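Local coordinates for protein myosin-I heavy chain (Dictyostelium discoideum, PDB 5EJY) that is an actin-based motor with ATPase activity that acts in adhesion and the early steps of phagocytosis, represented here by its first MyTH4-FERM tail module, at residues I5-D8 with E9-S12; P81-F84 with Y85-V88; R102-I105 with Y106-I110; A220-C223 with Q224-S227; S489-K492 with E493-Y497. All blocks are in the same frame, centred on the assembly; numbering follows the deposited sequence.

Contact 1 (I5-D8 with E9-S12)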
loop_
_atom_site.group_PDB
_atom_site.type_symbol
_atom_site.label_atom_id
_atom_site.label_comp_id
_atom_site.label_asym_id
_atom_site.label_seq_id
_atom_site.Cartn_x
_atom_site.Cartn_y
_atom_site.Cartn_z
ATOM N N ILE A 5 15.922 -0.167 20.814
ATOM C CA ILE A 5 15.222 0.994 21.340
ATOM C C ILE A 5 15.888 1.333 22.672
ATOM O O ILE A 5 15.966 2.496 23.071
ATOM C CB ILE A 5 13.727 0.686 21.566
ATOM C CG1 ILE A 5 13.048 0.340 20.235
ATOM C CG2 ILE A 5 13.028 1.872 22.205
ATOM C CD1 ILE A 5 11.858 -0.589 20.389
ATOM N N LEU A 6 16.375 0.290 23.332
ATOM C CA LEU A 6 17.024 0.409 24.632
ATOM C C LEU A 6 18.079 -0.679 24.774
ATOM O O LEU A 6 17.807 -1.849 24.498
ATOM C CB LEU A 6 15.988 0.239 25.742
ATOM C CG LEU A 6 16.427 0.707 27.126
ATOM C CD1 LEU A 6 16.700 2.196 27.062
ATOM C CD2 LEU A 6 15.359 0.406 28.145
ATOM N N ASN A 7 19.278 -0.304 25.207
ATOM C CA ASN A 7 20.320 -1.293 25.503
ATOM C C ASN A 7 20.004 -2.130 26.744
ATOM O O ASN A 7 19.344 -1.653 27.668
ATOM C CB ASN A 7 21.670 -0.604 25.688
ATOM C CG ASN A 7 22.128 0.118 24.444
ATOM O OD1 ASN A 7 21.954 -0.372 23.325
ATOM N ND2 ASN A 7 22.712 1.297 24.629
ATOM N N ASP A 8 20.485 -3.372 26.775
ATOM C CA ASP A 8 20.267 -4.225 27.939
ATOM C C ASP A 8 20.722 -3.515 29.218
ATOM O O ASP A 8 20.134 -3.691 30.281
ATOM C CB ASP A 8 21.003 -5.569 27.802
ATOM C CG ASP A 8 20.271 -6.561 26.899
ATOM O OD1 ASP A 8 19.044 -6.421 26.693
ATOM O OD2 ASP A 8 20.931 -7.500 26.402
ATOM N N GLU A 9 21.763 -2.699 29.100
ATOM C CA GLU A 9 22.391 -2.087 30.268
ATOM C C GLU A 9 21.576 -0.925 30.818
ATOM O O GLU A 9 21.816 -0.462 31.936
ATOM C CB GLU A 9 23.795 -1.598 29.914
ATOM C CG GLU A 9 23.801 -0.553 28.813
ATOM C CD GLU A 9 25.162 0.074 28.615
ATOM O OE1 GLU A 9 26.112 -0.326 29.327
ATOM O OE2 GLU A 9 25.279 0.969 27.750
ATOM N N GLU A 10 20.620 -0.451 30.024
ATOM C CA GLU A 10 19.767 0.664 30.423
ATOM C C GLU A 10 18.446 0.164 30.968
ATOM O O GLU A 10 17.640 0.949 31.455
ATOM C CB GLU A 10 19.458 1.566 29.235
ATOM C CG GLU A 10 20.626 2.280 28.599
ATOM C CD GLU A 10 20.168 3.111 27.415
ATOM O OE1 GLU A 10 20.095 2.559 26.291
ATOM O OE2 GLU A 10 19.846 4.306 27.613
ATOM N N ILE A 11 18.213 -1.138 30.862
ATOM C CA ILE A 11 16.968 -1.721 31.346
ATOM C C ILE A 11 16.746 -1.406 32.819
ATOM O O ILE A 11 15.622 -1.146 33.246
ATOM C CB ILE A 11 16.961 -3.252 31.188
ATOM C CG1 ILE A 11 16.849 -3.646 29.718
ATOM C CG2 ILE A 11 15.818 -3.851 31.973
ATOM C CD1 ILE A 11 17.026 -5.131 29.494
ATOM N N SER A 12 17.824 -1.451 33.602
ATOM C CA SER A 12 17.722 -1.245 35.040
ATOM C C SER A 12 17.508 0.228 35.400
ATOM O O SER A 12 17.013 0.536 36.474
ATOM C CB SER A 12 18.950 -1.827 35.767
ATOM O OG SER A 12 20.155 -1.226 35.323
HETATM O O HOH W 1 20.343 -3.125 33.185
#
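Asn7 O accepts the amide of Glu10 (N to O 2.9 Å) and Asp8 O accepts that of Ile11 (N to O 3.2 Å), so the backbone folds into two overlapping type I beta turns. This double turn lies in the N-terminal segment ahead of helix 16-23, on the surface of the MyTH4-FERM module. A side chain closes it from the other direction. Glu10 runs back over the turn with CD anti to CA (chi2 179°), and its OE1 accepts the N-H of Asn7 (N to OE1 3.2 Å) on the anti side of the carboxylate, somewhat out of its plane. Residues 7 and 10 are thus tied both ways, once through main chain and once through a carboxylate. The same Glu10 arm lies across Leu6, whose CD1 comes within 3.6 Å of Glu10 CB. Asp8 and Ile11 run side by side in the same direction, bringing OD1 of Asp8 within 3.7 Å of Ile11 CD1; that oxygen finds its polar partners in Gln155 and Lys151 of helix 143-155, a helix that Ile11 also touches. One water prolongs the turn: it donates to Asp8 O at 3.0 Å and is hydrogen-bonded to Ser12 OG at 2.9 Å.

Contact 2 (P81-F84 with Y85-V88)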
loop_
_atom_site.group_PDB
_atom_site.type_symbol
_atom_site.label_atom_id
_atom_site.label_comp_id
_atom_site.label_asym_id
_atom_site.label_seq_id
_atom_site.Cartn_x
_atom_site.Cartn_y
_atom_site.Cartn_z
ATOM N N PRO A 81 -15.484 -12.253 14.122
ATOM C CA PRO A 81 -14.237 -11.491 14.261
ATOM C C PRO A 81 -14.473 -9.991 14.415
ATOM O O PRO A 81 -13.736 -9.324 15.144
ATOM C CB PRO A 81 -13.505 -11.787 12.951
ATOM C CG PRO A 81 -13.986 -13.142 12.566
ATOM C CD PRO A 81 -15.432 -13.185 12.983
ATOM N N ALA A 82 -15.489 -9.466 13.740
ATOM C CA ALA A 82 -15.791 -8.045 13.828
ATOM C C ALA A 82 -16.172 -7.657 15.253
ATOM O O ALA A 82 -15.741 -6.623 15.765
ATOM C CB ALA A 82 -16.896 -7.680 12.861
ATOM N N ASP A 83 -16.987 -8.489 15.891
ATOM C CA ASP A 83 -17.393 -8.252 17.268
ATOM C C ASP A 83 -16.210 -8.449 18.220
ATOM O O ASP A 83 -15.961 -7.629 19.107
ATOM C CB ASP A 83 -18.543 -9.192 17.641
ATOM C CG ASP A 83 -19.057 -8.955 19.046
ATOM O OD1 ASP A 83 -19.117 -7.782 19.469
ATOM O OD2 ASP A 83 -19.394 -9.942 19.730
ATOM N N PHE A 84 -15.477 -9.538 18.022
ATOM C CA PHE A 84 -14.322 -9.857 18.850
ATOM C C PHE A 84 -13.292 -8.724 18.903
ATOM O O PHE A 84 -12.688 -8.467 19.941
ATOM C CB PHE A 84 -13.649 -11.123 18.331
ATOM C CG PHE A 84 -12.468 -11.558 19.144
ATOM C CD1 PHE A 84 -12.648 -12.162 20.378
ATOM C CD2 PHE A 84 -11.178 -11.374 18.674
ATOM C CE1 PHE A 84 -11.570 -12.568 21.135
ATOM C CE2 PHE A 84 -10.085 -11.779 19.425
ATOM C CZ PHE A 84 -10.282 -12.380 20.660
ATOM N N TYR A 85 -13.087 -8.057 17.777
ATOM C CA TYR A 85 -12.071 -7.011 17.695
ATOM C C TYR A 85 -12.593 -5.603 17.933
ATOM O O TYR A 85 -11.806 -4.659 18.018
ATOM C CB TYR A 85 -11.328 -7.090 16.359
ATOM C CG TYR A 85 -10.407 -8.274 16.302
ATOM C CD1 TYR A 85 -9.267 -8.320 17.090
ATOM C CD2 TYR A 85 -10.686 -9.362 15.483
ATOM C CE1 TYR A 85 -8.421 -9.415 17.063
ATOM C CE2 TYR A 85 -9.847 -10.458 15.443
ATOM C CZ TYR A 85 -8.718 -10.478 16.232
ATOM O OH TYR A 85 -7.875 -11.556 16.192
ATOM N N SER A 86 -13.909 -5.456 18.050
ATOM C CA SER A 86 -14.498 -4.137 18.249
ATOM C C SER A 86 -13.907 -3.344 19.429
ATOM O O SER A 86 -13.642 -2.146 19.289
ATOM C CB SER A 86 -16.034 -4.206 18.325
ATOM O OG SER A 86 -16.470 -4.970 19.433
ATOM N N PRO A 87 -13.694 -3.989 20.589
ATOM C CA PRO A 87 -13.060 -3.198 21.655
ATOM C C PRO A 87 -11.630 -2.787 21.298
ATOM O O PRO A 87 -11.183 -1.718 21.718
ATOM C CB PRO A 87 -13.057 -4.154 22.859
ATOM C CG PRO A 87 -13.138 -5.526 22.255
ATOM C CD PRO A 87 -13.986 -5.368 21.020
ATOM N N VAL A 88 -10.930 -3.628 20.539
ATOM C CA VAL A 88 -9.579 -3.310 20.075
ATOM C C VAL A 88 -9.584 -2.105 19.121
ATOM O O VAL A 88 -8.779 -1.178 19.260
ATOM C CB VAL A 88 -8.905 -4.528 19.401
ATOM C CG1 VAL A 88 -7.544 -4.154 18.839
ATOM C CG2 VAL A 88 -8.767 -5.666 20.393
#
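This is a local contact within the first turns of helix 81-97, a helix of the MyTH4 domain, and it joins a T-shaped aromatic pair to a proline kink. Phe84 and Tyr85 are chain neighbours, yet their rings meet: the edge of Phe84 is directed at the face of Tyr85, with centroids 4.8 Å apart and planes at 86°. CD2 of Phe84 sits over the centre of the tyrosine ring, 3.6 Å from Tyr85 CZ. Different first torsions bring the neighbours together: Phe84 has CG opposite its own N (chi1 -178°), whereas Tyr85 keeps CG beside its N. Beyond the pair, Phe84 also meets the ring of Tyr69 in helix 53-70, and Tyr85 packs against Leu192 in helix 189-196.

The kink illustrates how a helix absorbs a proline. Tyr85 N still bonds Pro81 O at 3.0 Å, but Pro87 has no amide hydrogen to offer Asp83 O and brings its CD there instead, 3.6 Å away. Ser86 takes up that carbonyl with both of its donors. Its N lies above the carbonyl plane at 3.2 Å from Asp83 O, whereas Ser86 OG donates to Asp83 O at 2.7 Å, tilted only 18° from the plane.

Contact 3 (R102-I105 with Y106-I110)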
loop_
_atom_site.group_PDB
_atom_site.type_symbol
_atom_site.label_atom_id
_atom_site.label_comp_id
_atom_site.label_asym_id
_atom_site.label_seq_id
_atom_site.Cartn_x
_atom_site.Cartn_y
_atom_site.Cartn_z
ATOM N N ARG A 102 -1.984 8.128 24.101
ATOM C CA ARG A 102 -1.175 6.950 23.798
ATOM C C ARG A 102 -0.520 6.395 25.050
ATOM O O ARG A 102 -0.544 5.168 25.288
ATOM C CB ARG A 102 -0.117 7.280 22.738
ATOM C CG ARG A 102 -0.746 7.584 21.376
ATOM C CD ARG A 102 0.280 7.965 20.349
ATOM N NE ARG A 102 -0.344 8.187 19.046
ATOM C CZ ARG A 102 0.326 8.494 17.946
ATOM N NH1 ARG A 102 1.643 8.589 17.987
ATOM N NH2 ARG A 102 -0.320 8.678 16.798
ATOM N N ASP A 103 0.065 7.278 25.854
ATOM C CA ASP A 103 0.767 6.788 27.057
ATOM C C ASP A 103 -0.218 6.200 28.053
ATOM O O ASP A 103 0.058 5.181 28.691
ATOM C CB ASP A 103 1.647 7.868 27.685
ATOM C CG ASP A 103 2.863 8.192 26.830
ATOM O OD1 ASP A 103 3.174 7.417 25.890
ATOM O OD2 ASP A 103 3.515 9.216 27.097
ATOM N N GLU A 104 -1.386 6.828 28.160
ATOM C CA GLU A 104 -2.489 6.275 28.940
ATOM C C GLU A 104 -2.758 4.813 28.588
ATOM O O GLU A 104 -2.778 3.944 29.469
ATOM C CB GLU A 104 -3.763 7.101 28.722
ATOM C CG GLU A 104 -4.997 6.521 29.399
ATOM C CD GLU A 104 -5.057 6.834 30.884
ATOM O OE1 GLU A 104 -4.567 7.911 31.287
ATOM O OE2 GLU A 104 -5.590 5.992 31.644
ATOM N N ILE A 105 -2.975 4.549 27.300
ATOM C CA ILE A 105 -3.219 3.198 26.817
ATOM C C ILE A 105 -2.088 2.251 27.192
ATOM O O ILE A 105 -2.333 1.157 27.716
ATOM C CB ILE A 105 -3.459 3.172 25.280
ATOM C CG1 ILE A 105 -4.737 3.949 24.928
ATOM C CG2 ILE A 105 -3.520 1.730 24.755
ATOM C CD1 ILE A 105 -4.744 4.496 23.491
ATOM N N TYR A 106 -0.845 2.648 26.945
ATOM C CA TYR A 106 0.256 1.745 27.260
ATOM C C TYR A 106 0.346 1.456 28.763
ATOM O O TYR A 106 0.639 0.340 29.156
ATOM C CB TYR A 106 1.584 2.300 26.756
ATOM C CG TYR A 106 1.891 1.955 25.313
ATOM C CD1 TYR A 106 2.437 0.725 24.977
ATOM C CD2 TYR A 106 1.623 2.860 24.286
ATOM C CE1 TYR A 106 2.728 0.402 23.657
ATOM C CE2 TYR A 106 1.918 2.545 22.955
ATOM C CZ TYR A 106 2.472 1.317 22.655
ATOM O OH TYR A 106 2.774 0.988 21.351
ATOM N N CYS A 107 0.087 2.462 29.593
ATOM C CA CYS A 107 0.150 2.280 31.044
ATOM C C CYS A 107 -0.921 1.319 31.513
ATOM O O CYS A 107 -0.691 0.537 32.433
ATOM C CB CYS A 107 0.005 3.613 31.786
ATOM S SG CYS A 107 1.447 4.646 31.722
ATOM N N GLN A 108 -2.103 1.390 30.904
ATOM C CA GLN A 108 -3.167 0.446 31.237
ATOM C C GLN A 108 -2.776 -0.986 30.899
ATOM O O GLN A 108 -3.132 -1.919 31.626
ATOM C CB GLN A 108 -4.473 0.799 30.526
ATOM C CG GLN A 108 -5.092 2.113 30.982
ATOM C CD GLN A 108 -6.445 2.375 30.332
ATOM O OE1 GLN A 108 -7.093 1.458 29.820
ATOM N NE2 GLN A 108 -6.877 3.628 30.356
ATOM N N LEU A 109 -2.055 -1.169 29.795
ATOM C CA LEU A 109 -1.645 -2.520 29.387
ATOM C C LEU A 109 -0.490 -3.054 30.243
ATOM O O LEU A 109 -0.434 -4.246 30.566
ATOM C CB LEU A 109 -1.271 -2.553 27.899
ATOM C CG LEU A 109 -2.393 -2.060 26.981
ATOM C CD1 LEU A 109 -1.948 -2.001 25.516
ATOM C CD2 LEU A 109 -3.648 -2.925 27.143
ATOM N N ILE A 110 0.443 -2.174 30.589
ATOM C CA ILE A 110 1.505 -2.548 31.526
ATOM C C ILE A 110 0.870 -2.986 32.836
ATOM O O ILE A 110 1.167 -4.066 33.358
ATOM C CB ILE A 110 2.456 -1.376 31.784
ATOM C CG1 ILE A 110 3.202 -1.021 30.496
ATOM C CG2 ILE A 110 3.449 -1.717 32.917
ATOM C CD1 ILE A 110 3.859 0.340 30.517
#
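OE2 of Glu104 is gripped by two donors, the side-chain amide of Gln108 one helical turn on and the backbone N of Leu47. The bond from Gln108 NE2 to Glu104 OE2 measures 3.0 Å and is nearly straight (167°); it uses the anti lone pair of the oxygen, and the oxygen lies almost in the amide plane. Carboxylate and amide are nevertheless turned steeply against each other, their planes 78° apart. The two chains meet by unlike routes: Glu104 bends at its second torsion (chi2 80°), which brings the carboxylate forward, toward Gln108 on the next turn, while Gln108 reaches out extended. The other oxygen, OE1, is held by Leu48 N and His50 NE2, so both oxygens of the buried carboxylate have two donors each, a setting that would be expected to favour its charged form. Gln108 NE2 in turn gives its second hydrogen bond to Ala59 O in helix 53-70.

Another side of the helix is apolar. Ile105 and Leu109 lie alongside one another, pointing the same way, with CG2 of Ile105 4.1 Å from CD1 of Leu109. Tyr106 sets the edge of its ring by the preceding turn, CD2 lying 3.3 Å from Arg102 O, and its hydroxyl goes on to Phe136 O. Regular main-chain bonds run beneath, including Cys107 N to Asp103 O at 2.9 Å. Glu104 and Gln108, tying helix 102-112 to the segment 46-50 and to helix 53-70, form an i to i+4 side-chain hydrogen bond buried in the helical packing of the MyTH4 domain.

Contact 4 (A220-C223 with Q224-S227)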
loop_
_atom_site.group_PDB
_atom_site.type_symbol
_atom_site.label_atom_id
_atom_site.label_comp_id
_atom_site.label_asym_id
_atom_site.label_seq_id
_atom_site.Cartn_x
_atom_site.Cartn_y
_atom_site.Cartn_z
ATOM N N ALA A 220 4.467 -2.902 9.499
ATOM C CA ALA A 220 5.306 -1.754 9.120
ATOM C C ALA A 220 5.836 -1.826 7.689
ATOM O O ALA A 220 6.552 -0.928 7.253
ATOM C CB ALA A 220 6.470 -1.615 10.082
ATOM N N THR A 221 5.476 -2.874 6.957
ATOM C CA THR A 221 6.018 -3.089 5.613
ATOM C C THR A 221 5.580 -1.998 4.636
ATOM O O THR A 221 4.391 -1.716 4.498
ATOM C CB THR A 221 5.630 -4.474 5.061
ATOM O OG1 THR A 221 6.278 -5.482 5.847
ATOM C CG2 THR A 221 6.079 -4.618 3.590
ATOM N N THR A 222 6.548 -1.372 3.976
ATOM C CA THR A 222 6.240 -0.271 3.072
ATOM C C THR A 222 6.064 -0.722 1.634
ATOM O O THR A 222 6.391 -1.848 1.278
ATOM C CB THR A 222 7.346 0.788 3.092
ATOM O OG1 THR A 222 8.574 0.173 2.694
ATOM C CG2 THR A 222 7.490 1.372 4.501
ATOM N N CYS A 223 5.545 0.180 0.805
ATOM C CA CYS A 223 5.437 -0.099 -0.615
ATOM C C CYS A 223 6.820 -0.373 -1.220
ATOM O O CYS A 223 6.997 -1.275 -2.033
ATOM C CB CYS A 223 4.753 1.073 -1.318
ATOM S SG CYS A 223 4.448 0.737 -3.054
ATOM N N GLN A 224 7.810 0.412 -0.816
ATOM C CA GLN A 224 9.159 0.221 -1.331
ATOM C C GLN A 224 9.770 -1.135 -0.950
ATOM O O GLN A 224 10.368 -1.807 -1.793
ATOM C CB GLN A 224 10.061 1.385 -0.912
ATOM C CG GLN A 224 11.474 1.307 -1.452
ATOM C CD GLN A 224 12.261 2.594 -1.200
ATOM O OE1 GLN A 224 11.699 3.606 -0.801
ATOM N NE2 GLN A 224 13.563 2.551 -1.443
ATOM N N GLU A 225 9.614 -1.554 0.306
ATOM C CA GLU A 225 10.113 -2.870 0.719
ATOM C C GLU A 225 9.466 -3.974 -0.087
ATOM O O GLU A 225 10.131 -4.898 -0.559
ATOM C CB GLU A 225 9.843 -3.126 2.209
ATOM C CG GLU A 225 10.777 -2.396 3.129
ATOM C CD GLU A 225 10.409 -2.559 4.591
ATOM O OE1 GLU A 225 9.247 -2.916 4.902
ATOM O OE2 GLU A 225 11.298 -2.318 5.432
ATOM N N SER A 226 8.152 -3.889 -0.228
ATOM C CA SER A 226 7.417 -4.933 -0.935
ATOM C C SER A 226 7.683 -4.944 -2.437
ATOM O O SER A 226 7.687 -6.009 -3.064
ATOM C CB SER A 226 5.923 -4.806 -0.673
ATOM O OG SER A 226 5.598 -5.466 0.531
ATOM N N SER A 227 7.897 -3.761 -3.006
ATOM C CA SER A 227 8.265 -3.653 -4.414
ATOM C C SER A 227 9.647 -4.273 -4.658
ATOM O O SER A 227 9.850 -4.950 -5.661
ATOM C CB SER A 227 8.241 -2.195 -4.873
ATOM O OG SER A 227 6.931 -1.670 -4.764
#
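Thr222 and Glu225 exchange bonds at the start of helix 223-233, and this reciprocal pair is the tight part of the contact. Thr222 OG1 accepts Glu225 N at 3.1 Å, a nearly straight bond; the hydroxyl is held between backbone N and carbonyl carbon (chi1 59°), which turns it toward the first turn of the helix. In return the extended Glu225 chain accepts Thr222 N at OE1 (3.2 Å), the N-H coming from above the carboxylate plane. CG of Glu225 rests 3.4 Å from Thr222 OG1 on the way. Also closely packed is Cys223 O, which takes Ser227 N and Ser227 OG, each at 2.8 Å, from opposite faces of its carbonyl plane. Nearby, Thr221 CG2 lies 3.2 Å from Ser226 OG, on the flank where Ser226 faces strands 212-217 and 245-251.

The looser side is that of Gln224, partly exposed, which leads its side chain away from the cap; its CB comes no nearer to Thr222 OG1 than 4.1 Å.

A separate tie runs from Glu225 OE2, which forms a salt bridge with Arg176 and a hydrogen bond with Asn180, both on helix 161-180 of the MyTH4 domain, so the cap also joins the two domains. A threonine N-cap answered by a glutamate three residues on is a capping box, here opening the helix that follows the first beta hairpin of the ubiquitin-like first lobe of the FERM domain.

Contact 5 (S489-K492 with E493-Y497)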
loop_
_atom_site.group_PDB
_atom_site.type_symbol
_atom_site.label_atom_id
_atom_site.label_comp_id
_atom_site.label_asym_id
_atom_site.label_seq_id
_atom_site.Cartn_x
_atom_site.Cartn_y
_atom_site.Cartn_z
ATOM N N SER A 489 4.448 12.617 -7.828
ATOM C CA SER A 489 5.624 11.792 -7.560
ATOM C C SER A 489 6.412 11.484 -8.831
ATOM O O SER A 489 7.631 11.380 -8.792
ATOM C CB SER A 489 5.256 10.495 -6.801
ATOM O OG SER A 489 4.461 9.648 -7.605
ATOM N N LEU A 490 5.727 11.348 -9.961
ATOM C CA LEU A 490 6.437 11.132 -11.220
ATOM C C LEU A 490 7.304 12.346 -11.531
ATOM O O LEU A 490 8.463 12.217 -11.913
ATOM C CB LEU A 490 5.458 10.907 -12.369
ATOM C CG LEU A 490 4.757 9.551 -12.424
ATOM C CD1 LEU A 490 3.693 9.551 -13.528
ATOM C CD2 LEU A 490 5.792 8.442 -12.651
ATOM N N ILE A 491 6.744 13.539 -11.366
ATOM C CA ILE A 491 7.520 14.736 -11.657
ATOM C C ILE A 491 8.743 14.794 -10.746
ATOM O O ILE A 491 9.870 15.007 -11.208
ATOM C CB ILE A 491 6.680 16.009 -11.532
ATOM C CG1 ILE A 491 5.588 15.997 -12.609
ATOM C CG2 ILE A 491 7.582 17.252 -11.675
ATOM C CD1 ILE A 491 4.594 17.171 -12.535
ATOM N N LYS A 492 8.527 14.566 -9.452
ATOM C CA LYS A 492 9.632 14.591 -8.500
ATOM C C LYS A 492 10.683 13.502 -8.754
ATOM O O LYS A 492 11.885 13.763 -8.654
ATOM C CB LYS A 492 9.099 14.507 -7.066
ATOM C CG LYS A 492 8.271 15.737 -6.676
ATOM C CD LYS A 492 7.830 15.679 -5.226
ATOM C CE LYS A 492 7.549 17.072 -4.678
ATOM N NZ LYS A 492 6.379 17.704 -5.325
ATOM N N GLU A 493 10.240 12.286 -9.072
ATOM C CA GLU A 493 11.175 11.185 -9.297
ATOM C C GLU A 493 11.990 11.318 -10.589
ATOM O O GLU A 493 13.186 11.019 -10.609
ATOM C CB GLU A 493 10.442 9.842 -9.283
ATOM C CG GLU A 493 9.791 9.514 -7.955
ATOM C CD GLU A 493 10.775 8.927 -6.957
ATOM O OE1 GLU A 493 12.001 9.068 -7.166
ATOM O OE2 GLU A 493 10.318 8.310 -5.973
ATOM N N TYR A 494 11.353 11.733 -11.680
ATOM C CA TYR A 494 12.125 11.975 -12.900
ATOM C C TYR A 494 13.111 13.118 -12.671
ATOM O O TYR A 494 14.262 13.040 -13.098
ATOM C CB TYR A 494 11.229 12.273 -14.102
ATOM C CG TYR A 494 10.677 11.026 -14.743
ATOM C CD1 TYR A 494 11.521 10.108 -15.369
ATOM C CD2 TYR A 494 9.320 10.754 -14.708
ATOM C CE1 TYR A 494 11.015 8.948 -15.951
ATOM C CE2 TYR A 494 8.807 9.609 -15.287
ATOM C CZ TYR A 494 9.656 8.711 -15.901
ATOM O OH TYR A 494 9.122 7.590 -16.473
ATOM N N SER A 495 12.669 14.162 -11.977
ATOM C CA SER A 495 13.538 15.311 -11.724
ATOM C C SER A 495 14.778 14.910 -10.924
ATOM O O SER A 495 15.898 15.289 -11.271
ATOM C CB SER A 495 12.777 16.433 -11.024
ATOM O OG SER A 495 11.750 16.938 -11.872
ATOM N N LEU A 496 14.570 14.129 -9.867
ATOM C CA LEU A 496 15.664 13.668 -9.019
ATOM C C LEU A 496 16.623 12.777 -9.803
ATOM O O LEU A 496 17.837 12.967 -9.755
ATOM C CB LEU A 496 15.114 12.914 -7.806
ATOM C CG LEU A 496 16.125 12.286 -6.845
ATOM C CD1 LEU A 496 16.923 13.367 -6.135
ATOM C CD2 LEU A 496 15.414 11.395 -5.838
ATOM N N TYR A 497 16.071 11.798 -10.517
ATOM C CA TYR A 497 16.879 10.941 -11.368
ATOM C C TYR A 497 17.762 11.773 -12.290
ATOM O O TYR A 497 18.973 11.570 -12.339
ATOM C CB TYR A 497 16.001 10.002 -12.193
ATOM C CG TYR A 497 16.762 9.169 -13.197
ATOM C CD1 TYR A 497 17.510 8.066 -12.794
ATOM C CD2 TYR A 497 16.724 9.475 -14.549
ATOM C CE1 TYR A 497 18.201 7.304 -13.717
ATOM C CE2 TYR A 497 17.409 8.714 -15.476
ATOM C CZ TYR A 497 18.148 7.634 -15.055
ATOM O OH TYR A 497 18.826 6.872 -15.983
#
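Tyr494 packs back against the preceding turn at Leu490, and its atoms can be followed outward one by one. CB lies 3.5 Å from Leu490 O, the same carbonyl that accepts Tyr494 N at 2.9 Å. With CG placed beside the backbone N (chi1 -82°), the ring leans along the helix instead of standing off it, and CD2 comes to 3.3 Å from that oxygen. One atom further, CE2 reaches CD2 of Leu490 at 4.2 Å, for the two side chains run side by side in the same direction. At the tip, OH leaves the helix altogether and is hydrogen-bonded to Ser410 OG and Phe294 N.

Those last partners place the contact in the fold. Helix 484-499 is the C-terminal helix of the FERM domain's third lobe, which has the PH/PTB-like form of a beta sandwich closed by a helix. Leu490, Ile491 and Tyr494 all touch Leu431 of strand 426-432, while Phe294 lies in the loop after strand 285-291.

On a neighbouring face Ser495 grips one carbonyl twice: its N and its OG reach Ile491 O from opposite faces of the carbonyl plane, at 3.0 and 2.8 Å respectively. The hydroxyl thereby gives its hydrogen to the helix that carries it, a common way for a serine to settle within a helical turn. Glu493 lays its CG 3.0 Å from Ser489 O, and the turn about the CB-CG bond (chi2 -82°) leaves the carboxylate leading away from the preceding turn.

Contacts 3 and 4 are largely buried, contacts 2 and 5 partly so, and contact 1 lies at the surface, 34 Å from the centre of the chain. Contacts 2 and 3 sit on successive helices of the MyTH4 domain with centres 19 Å apart; contacts 4 and 5 are equally far apart but belong to the first and third FERM lobes. Chemistry follows place: backbone bonds and a water dominate at the surface, while the buried contacts spend side-chain polar groups on partners outside their own helix. Serine hydroxyls returning to backbone carbonyls recur in contacts 2, 4 and 5, while in contact 4 a FERM carboxylate pairs with an arginine of the MyTH4 domain.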